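Local coordinates for putative nucleotide sugar epimerase/ dehydratase (Bordetella bronchiseptica, PDB 2Q1S), which binds NADH in a Rossmann fold and probably acts as a nucleotide-sugar epimerase or dehydratase in making the lipopolysaccharide O-antigen, at residues F238-K241 with A242-M246. Numbering follows the deposited sequence.
Sequences FIYK and ALKGM
One face of the Y240 ring carries the aliphatic chain of K244, one helical turn on: CG stands 4.0 Å from the ring centroid, 19° off the normal and offset toward the rim, a CH-pi contact. Y240 reaches it because its CG is anti to the backbone N (chi1 177°), while the K244 chain bends at chi2 and chi3 to pass over the hydroxyl end. A lysine suits this place, with methylenes for the ring and an ammonium for E362, which takes a salt bridge from K244 NZ and a hydrogen bond from Y240 OH.

Along another side of the helix, I239 CG2 lies 4.1 Å from L243 CD1; branched apolar side chains suit this side, which faces helix 343-356. At its C-terminal end the helix closes with a Schellman motif: M246 N donates to K241 O at 2.8 Å and G245 N to A242 O at 2.9 Å, whereas K244 N makes weak bonds to Y240 O and K241 O. G245 has positive phi (75°), easiest for glycine.

F238 and small A242 meet helix 293-304, Y240 helix 358-366, and K241 touches loop residue P249, which binds UDP in this protein although none is bound to this chain here.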
# COMPACT_ATOMS: atom_id res chain seq x y z
N PHE A 238 -31.64 -2.67 7.38
CA PHE A 238 -32.94 -2.03 7.66
C PHE A 238 -34.08 -2.67 6.88
O PHE A 238 -35.16 -2.86 7.44
CB PHE A 238 -32.89 -0.54 7.35
CG PHE A 238 -32.22 0.30 8.40
CD1 PHE A 238 -31.60 -0.28 9.52
CD2 PHE A 238 -32.23 1.68 8.29
CE1 PHE A 238 -30.98 0.51 10.48
CE2 PHE A 238 -31.61 2.48 9.23
CZ PHE A 238 -30.99 1.90 10.34
N ILE A 239 -33.85 -2.99 5.61
CA ILE A 239 -34.89 -3.62 4.77
C ILE A 239 -35.27 -4.98 5.34
O ILE A 239 -36.47 -5.32 5.48
CB ILE A 239 -34.45 -3.72 3.29
CG1 ILE A 239 -34.43 -2.31 2.68
CG2 ILE A 239 -35.40 -4.63 2.49
CD1 ILE A 239 -33.84 -2.25 1.26
N TYR A 240 -34.26 -5.75 5.69
CA TYR A 240 -34.52 -7.07 6.27
C TYR A 240 -35.37 -6.95 7.55
O TYR A 240 -36.43 -7.60 7.66
CB TYR A 240 -33.22 -7.83 6.56
CG TYR A 240 -33.46 -9.16 7.23
CD1 TYR A 240 -33.88 -10.28 6.49
CD2 TYR A 240 -33.33 -9.30 8.62
CE1 TYR A 240 -34.15 -11.50 7.13
CE2 TYR A 240 -33.57 -10.50 9.25
CZ TYR A 240 -33.99 -11.60 8.50
OH TYR A 240 -34.23 -12.79 9.14
N LYS A 241 -34.92 -6.10 8.48
CA LYS A 241 -35.58 -5.97 9.79
C LYS A 241 -37.00 -5.39 9.64
O LYS A 241 -37.93 -5.81 10.35
CB LYS A 241 -34.74 -5.13 10.76
CG LYS A 241 -33.51 -5.87 11.27
CD LYS A 241 -32.58 -5.01 12.11
CE LYS A 241 -31.75 -5.92 13.03
NZ LYS A 241 -30.61 -5.20 13.68
N ALA A 242 -37.15 -4.44 8.72
CA ALA A 242 -38.47 -3.85 8.42
C ALA A 242 -39.44 -4.88 7.86
O ALA A 242 -40.61 -4.95 8.29
CB ALA A 242 -38.32 -2.70 7.46
N LEU A 243 -38.96 -5.70 6.92
CA LEU A 243 -39.74 -6.82 6.38
C LEU A 243 -40.14 -7.87 7.43
O LEU A 243 -41.11 -8.59 7.23
CB LEU A 243 -38.98 -7.49 5.22
CG LEU A 243 -38.94 -6.76 3.86
CD1 LEU A 243 -38.18 -7.62 2.87
CD2 LEU A 243 -40.36 -6.51 3.35
N LYS A 244 -39.38 -7.94 8.52
CA LYS A 244 -39.65 -8.86 9.61
C LYS A 244 -40.48 -8.18 10.71
O LYS A 244 -40.74 -8.78 11.76
CB LYS A 244 -38.36 -9.43 10.22
CG LYS A 244 -37.44 -10.22 9.30
CD LYS A 244 -38.08 -11.42 8.64
CE LYS A 244 -38.31 -12.58 9.61
NZ LYS A 244 -38.70 -13.80 8.86
N GLY A 245 -40.81 -6.91 10.47
CA GLY A 245 -41.65 -6.16 11.41
C GLY A 245 -40.91 -5.73 12.67
O GLY A 245 -41.54 -5.52 13.71
N MET A 246 -39.59 -5.61 12.57
CA MET A 246 -38.77 -5.30 13.74
C MET A 246 -38.44 -3.81 13.79
O MET A 246 -38.33 -3.16 12.74
CB MET A 246 -37.47 -6.11 13.71
CG MET A 246 -37.65 -7.62 13.74
SD MET A 246 -36.06 -8.46 13.52
CE MET A 246 -36.55 -10.18 13.53